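Local coordinates for metagenomic carboxyl esterase MGS0156 (Uncultured organism, PDB 5D8M), which probably hydrolyses carboxylic ester bonds, releasing an acid and an alcohol, at residues Arg36-His48 against Pro323-Glu337. Residues are numbered along the deposited sequence; the frame is centred on the assembly and turned at random.
Sequences RFREIMTAIMADH and PRPALLEAIARYVEE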
loop_
_atom_site.group_PDB
_atom_site.type_symbol
_atom_site.label_atom_id
_atom_site.label_comp_id
_atom_site.label_asym_id
_atom_site.label_seq_id
_atom_site.Cartn_x
_atom_site.Cartn_y
_atom_site.Cartn_z
ATOM N N ARG A 36 -6.271 -4.913 17.640
ATOM C CA ARG A 36 -7.212 -3.808 17.674
ATOM C C ARG A 36 -7.724 -3.509 16.257
ATOM O O ARG A 36 -8.909 -3.214 16.061
ATOM C CB ARG A 36 -6.570 -2.566 18.304
ATOM C CG ARG A 36 -7.499 -1.337 18.395
ATOM C CD ARG A 36 -8.794 -1.629 19.134
ATOM N NE ARG A 36 -9.623 -0.430 19.242
ATOM C CZ ARG A 36 -10.846 -0.400 19.766
ATOM N NH1 ARG A 36 -11.402 -1.512 20.238
ATOM N NH2 ARG A 36 -11.512 0.746 19.834
ATOM N N PHE A 37 -6.854 -3.632 15.262
ATOM C CA PHE A 37 -7.311 -3.383 13.899
ATOM C C PHE A 37 -8.380 -4.411 13.473
ATOM O O PHE A 37 -9.399 -4.027 12.881
ATOM C CB PHE A 37 -6.135 -3.372 12.921
ATOM C CG PHE A 37 -6.522 -2.962 11.521
ATOM C CD1 PHE A 37 -6.710 -1.621 11.197
ATOM C CD2 PHE A 37 -6.748 -3.917 10.551
ATOM C CE1 PHE A 37 -7.089 -1.240 9.899
ATOM C CE2 PHE A 37 -7.123 -3.552 9.251
ATOM C CZ PHE A 37 -7.288 -2.210 8.929
ATOM N N ARG A 38 -8.164 -5.697 13.779
ATOM C CA ARG A 38 -9.176 -6.727 13.475
ATOM C C ARG A 38 -10.513 -6.407 14.151
ATOM O O ARG A 38 -11.587 -6.517 13.550
ATOM C CB ARG A 38 -8.709 -8.128 13.915
ATOM C CG ARG A 38 -9.782 -9.218 13.720
ATOM C CD ARG A 38 -9.312 -10.620 14.182
ATOM N NE ARG A 38 -8.033 -11.004 13.565
ATOM C CZ ARG A 38 -7.891 -11.521 12.349
ATOM N NH1 ARG A 38 -8.953 -11.741 11.591
ATOM N NH2 ARG A 38 -6.676 -11.823 11.893
ATOM N N GLU A 39 -10.422 -5.989 15.403
ATOM C CA GLU A 39 -11.576 -5.622 16.192
ATOM C C GLU A 39 -12.376 -4.486 15.541
ATOM O O GLU A 39 -13.594 -4.559 15.425
ATOM C CB GLU A 39 -11.098 -5.222 17.587
ATOM C CG GLU A 39 -12.173 -5.018 18.641
ATOM C CD GLU A 39 -11.543 -4.841 20.007
ATOM O OE1 GLU A 39 -10.316 -4.600 20.065
ATOM O OE2 GLU A 39 -12.253 -4.985 21.021
ATOM N N ILE A 40 -11.674 -3.434 15.137
ATOM C CA ILE A 40 -12.291 -2.293 14.474
ATOM C C ILE A 40 -12.921 -2.696 13.144
ATOM O O ILE A 40 -14.092 -2.376 12.881
ATOM C CB ILE A 40 -11.255 -1.179 14.249
ATOM C CG1 ILE A 40 -10.931 -0.515 15.593
ATOM C CG2 ILE A 40 -11.766 -0.149 13.235
ATOM C CD1 ILE A 40 -9.787 0.508 15.518
HETATM N N MSE A 41 -12.172 -3.415 12.311
HETATM C CA MSE A 41 -12.681 -3.743 10.976
HETATM C C MSE A 41 -13.877 -4.689 11.088
HETATM O O MSE A 41 -14.886 -4.537 10.391
HETATM C CB MSE A 41 -11.584 -4.348 10.100
HETATM C CG MSE A 41 -11.971 -4.469 8.635
HETATM SE SE MSE A 41 -10.462 -4.957 7.498
HETATM C CE MSE A 41 -11.496 -5.258 5.836
ATOM N N THR A 42 -13.786 -5.629 12.012
ATOM C CA THR A 42 -14.856 -6.586 12.241
ATOM C C THR A 42 -16.175 -5.921 12.705
ATOM O O THR A 42 -17.257 -6.267 12.214
ATOM C CB THR A 42 -14.391 -7.650 13.267
ATOM O OG1 THR A 42 -13.288 -8.382 12.707
ATOM C CG2 THR A 42 -15.518 -8.608 13.610
ATOM N N ALA A 43 -16.073 -4.966 13.632
ATOM C CA ALA A 43 -17.224 -4.200 14.120
ATOM C C ALA A 43 -17.834 -3.331 13.026
ATOM O O ALA A 43 -19.060 -3.218 12.931
ATOM C CB ALA A 43 -16.819 -3.328 15.319
ATOM N N ILE A 44 -16.972 -2.732 12.194
ATOM C CA ILE A 44 -17.431 -1.913 11.070
ATOM C C ILE A 44 -18.331 -2.732 10.151
ATOM O O ILE A 44 -19.416 -2.292 9.761
ATOM C CB ILE A 44 -16.228 -1.319 10.274
ATOM C CG1 ILE A 44 -15.640 -0.132 11.051
ATOM C CG2 ILE A 44 -16.649 -0.868 8.869
ATOM C CD1 ILE A 44 -14.407 0.464 10.422
HETATM N N MSE A 45 -17.890 -3.940 9.831
HETATM C CA MSE A 45 -18.640 -4.776 8.914
HETATM C C MSE A 45 -19.885 -5.335 9.566
HETATM O O MSE A 45 -20.888 -5.528 8.890
HETATM C CB MSE A 45 -17.753 -5.891 8.388
HETATM C CG MSE A 45 -16.581 -5.319 7.608
HETATM SE SE MSE A 45 -15.300 -6.636 7.007
HETATM C CE MSE A 45 -16.321 -7.367 5.507
ATOM N N ALA A 46 -19.837 -5.594 10.871
ATOM C CA ALA A 46 -21.049 -6.061 11.538
ATOM C C ALA A 46 -22.061 -4.915 11.590
ATOM O O ALA A 46 -23.262 -5.140 11.510
ATOM C CB ALA A 46 -20.749 -6.598 12.945
ATOM N N ASP A 47 -21.567 -3.688 11.706
ATOM C CA ASP A 47 -22.444 -2.528 11.881
ATOM C C ASP A 47 -23.078 -2.016 10.575
ATOM O O ASP A 47 -24.243 -1.653 10.561
ATOM C CB ASP A 47 -21.676 -1.377 12.539
ATOM C CG ASP A 47 -22.541 -0.132 12.731
ATOM O OD1 ASP A 47 -23.274 -0.083 13.739
ATOM O OD2 ASP A 47 -22.501 0.790 11.887
ATOM N N HIS A 48 -22.309 -1.925 9.493
ATOM C CA HIS A 48 -22.868 -1.391 8.250
ATOM C C HIS A 48 -22.169 -1.953 7.017
ATOM O O HIS A 48 -22.085 -1.282 5.993
ATOM C CB HIS A 48 -22.820 0.155 8.239
ATOM C CG HIS A 48 -21.450 0.739 8.455
ATOM N ND1 HIS A 48 -20.962 1.067 9.705
ATOM C CD2 HIS A 48 -20.480 1.088 7.572
ATOM C CE1 HIS A 48 -19.742 1.565 9.584
ATOM N NE2 HIS A 48 -19.431 1.600 8.300
ATOM N N PRO A 323 -13.267 -6.446 0.623
ATOM C CA PRO A 323 -13.992 -5.305 1.224
ATOM C C PRO A 323 -13.118 -4.067 1.447
ATOM O O PRO A 323 -12.847 -3.690 2.595
ATOM C CB PRO A 323 -14.489 -5.867 2.565
ATOM C CG PRO A 323 -13.530 -6.972 2.898
ATOM C CD PRO A 323 -13.199 -7.594 1.543
ATOM N N ARG A 324 -12.687 -3.440 0.355
ATOM C CA ARG A 324 -11.895 -2.193 0.425
ATOM C C ARG A 324 -12.559 -1.055 1.244
ATOM O O ARG A 324 -11.856 -0.393 2.018
ATOM C CB ARG A 324 -11.557 -1.702 -1.013
ATOM C CG ARG A 324 -10.577 -2.659 -1.773
ATOM C CD ARG A 324 -10.357 -2.218 -3.226
ATOM N NE ARG A 324 -11.571 -2.396 -4.037
ATOM C CZ ARG A 324 -11.873 -3.527 -4.667
ATOM N NH1 ARG A 324 -12.982 -3.614 -5.381
ATOM N NH2 ARG A 324 -11.057 -4.568 -4.580
ATOM N N PRO A 325 -13.893 -0.829 1.112
ATOM C CA PRO A 325 -14.472 0.242 1.935
ATOM C C PRO A 325 -14.301 -0.003 3.420
ATOM O O PRO A 325 -13.936 0.925 4.149
ATOM C CB PRO A 325 -15.959 0.218 1.565
ATOM C CG PRO A 325 -15.980 -0.370 0.155
ATOM C CD PRO A 325 -14.905 -1.419 0.207
ATOM N N ALA A 326 -14.553 -1.235 3.861
ATOM C CA ALA A 326 -14.401 -1.551 5.273
ATOM C C ALA A 326 -12.945 -1.392 5.692
ATOM O O ALA A 326 -12.658 -0.876 6.786
ATOM C CB ALA A 326 -14.883 -2.940 5.561
ATOM N N LEU A 327 -12.030 -1.828 4.822
ATOM C CA LEU A 327 -10.599 -1.717 5.095
ATOM C C LEU A 327 -10.181 -0.262 5.269
ATOM O O LEU A 327 -9.477 0.055 6.222
ATOM C CB LEU A 327 -9.764 -2.354 3.972
ATOM C CG LEU A 327 -8.237 -2.403 4.203
ATOM C CD1 LEU A 327 -7.846 -3.476 5.257
ATOM C CD2 LEU A 327 -7.494 -2.673 2.873
ATOM N N LEU A 328 -10.602 0.612 4.347
ATOM C CA LEU A 328 -10.209 2.014 4.399
ATOM C C LEU A 328 -10.838 2.716 5.615
ATOM O O LEU A 328 -10.182 3.520 6.274
ATOM C CB LEU A 328 -10.608 2.742 3.118
ATOM C CG LEU A 328 -10.072 4.164 2.937
ATOM C CD1 LEU A 328 -8.536 4.145 2.880
ATOM C CD2 LEU A 328 -10.655 4.814 1.664
ATOM N N GLU A 329 -12.108 2.422 5.898
ATOM C CA GLU A 329 -12.731 2.953 7.089
ATOM C C GLU A 329 -12.037 2.476 8.375
ATOM O O GLU A 329 -11.821 3.271 9.297
ATOM C CB GLU A 329 -14.224 2.596 7.119
ATOM C CG GLU A 329 -14.964 3.352 8.214
ATOM C CD GLU A 329 -16.391 2.862 8.446
ATOM O OE1 GLU A 329 -17.054 2.375 7.482
ATOM O OE2 GLU A 329 -16.852 2.954 9.610
ATOM N N ALA A 330 -11.672 1.198 8.443
ATOM C CA ALA A 330 -10.944 0.690 9.601
ATOM C C ALA A 330 -9.595 1.398 9.753
ATOM O O ALA A 330 -9.190 1.758 10.868
ATOM C CB ALA A 330 -10.744 -0.854 9.497
ATOM N N ILE A 331 -8.904 1.597 8.635
ATOM C CA ILE A 331 -7.643 2.331 8.664
ATOM C C ILE A 331 -7.852 3.725 9.272
ATOM O O ILE A 331 -7.152 4.083 10.220
ATOM C CB ILE A 331 -7.036 2.463 7.251
ATOM C CG1 ILE A 331 -6.523 1.103 6.757
ATOM C CG2 ILE A 331 -5.947 3.569 7.194
ATOM C CD1 ILE A 331 -6.262 1.123 5.253
ATOM N N ALA A 332 -8.806 4.486 8.733
ATOM C CA ALA A 332 -9.104 5.835 9.221
ATOM C C ALA A 332 -9.433 5.855 10.708
ATOM O O ALA A 332 -8.984 6.737 11.424
ATOM C CB ALA A 332 -10.278 6.469 8.417
ATOM N N ARG A 333 -10.259 4.915 11.158
ATOM C CA ARG A 333 -10.676 4.880 12.553
ATOM C C ARG A 333 -9.539 4.453 13.481
ATOM O O ARG A 333 -9.433 4.975 14.594
ATOM C CB ARG A 333 -11.889 3.953 12.740
ATOM C CG ARG A 333 -13.166 4.500 12.072
ATOM C CD ARG A 333 -14.387 3.851 12.668
ATOM N NE ARG A 333 -15.608 4.095 11.906
ATOM C CZ ARG A 333 -16.427 5.122 12.103
ATOM N NH1 ARG A 333 -16.162 6.043 13.039
ATOM N NH2 ARG A 333 -17.519 5.219 11.364
ATOM N N TYR A 334 -8.696 3.520 13.030
ATOM C CA TYR A 334 -7.542 3.079 13.836
ATOM C C TYR A 334 -6.582 4.250 14.023
ATOM O O TYR A 334 -6.129 4.530 15.140
ATOM C CB TYR A 334 -6.792 1.887 13.183
ATOM C CG TYR A 334 -5.686 1.339 14.070
ATOM C CD1 TYR A 334 -4.466 2.016 14.207
ATOM C CD2 TYR A 334 -5.859 0.155 14.781
ATOM C CE1 TYR A 334 -3.465 1.535 15.036
ATOM C CE2 TYR A 334 -4.845 -0.332 15.609
ATOM C CZ TYR A 334 -3.658 0.367 15.729
ATOM O OH TYR A 334 -2.667 -0.093 16.559
ATOM N N VAL A 335 -6.260 4.937 12.930
ATOM C CA VAL A 335 -5.280 6.024 13.013
ATOM C C VAL A 335 -5.819 7.194 13.837
ATOM O O VAL A 335 -5.112 7.730 14.708
ATOM C CB VAL A 335 -4.848 6.509 11.600
ATOM C CG1 VAL A 335 -3.889 7.694 11.707
ATOM C CG2 VAL A 335 -4.173 5.369 10.852
ATOM N N GLU A 336 -7.080 7.568 13.616
ATOM C CA GLU A 336 -7.682 8.615 14.450
ATOM C C GLU A 336 -7.635 8.244 15.933
ATOM O O GLU A 336 -7.314 9.076 16.790
ATOM C CB GLU A 336 -9.130 8.895 14.051
ATOM C CG GLU A 336 -9.787 9.935 14.990
ATOM C CD GLU A 336 -11.231 10.238 14.636
ATOM O OE1 GLU A 336 -11.647 9.976 13.475
ATOM O OE2 GLU A 336 -11.945 10.757 15.518
ATOM N N GLU A 337 -7.945 6.993 16.238
ATOM C CA GLU A 337 -7.873 6.518 17.612
ATOM C C GLU A 337 -6.431 6.550 18.120
ATOM O O GLU A 337 -6.173 6.972 19.249
ATOM C CB GLU A 337 -8.443 5.104 17.726
ATOM C CG GLU A 337 -8.399 4.508 19.144
ATOM C CD GLU A 337 -9.057 3.131 19.226
ATOM O OE1 GLU A 337 -8.393 2.131 18.869
ATOM O OE2 GLU A 337 -10.239 3.048 19.639
#
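Two helices, 36-48 and 324-337, pack knobs-into-holes on one side of the parallel beta-sheet of the esterase's alpha/beta fold, their axes 8.8 Å apart and their N-to-C directions 128° apart. Helix 324-337 lies against the sheet, with Ile331 on Val182 and Leu248, and helix 36-48 covers it. Ala330 sits among Phe37, Ile40, Met41 and Ile44, and its small CB, 3.6 Å from Met41 CB, lets the backbones come close. Phe37, its CG anti to the backbone N (chi1 -173°), drops its ring between Ala330, Leu327, Ile331 and Tyr334, taking Leu327 CD1 at the ring edge. The selenium of Met41, a selenomethionine, rests 3.7 Å from Leu327 CD1. Polar groups close both ends. Arg36 grips Glu337 side-on in a salt bridge, NE to OE1 at 2.9 Å and NH2 to OE2 at 2.6 Å, the two planes nearly coplanar. At the other end, His48 NE2 donates in its ring plane to the syn lone pair of Glu329 OE1, 2.6 Å away. Within helix 324-337, Arg333 steadies that carboxylate, reaching OE2 side-on with NE and NH2. An alanine in place of Glu329 would probably leave His48 NE2 without its acceptor and the Arg333 guanidinium without its carboxylate mate. ND1 of the same histidine bonds Asp47 OD2.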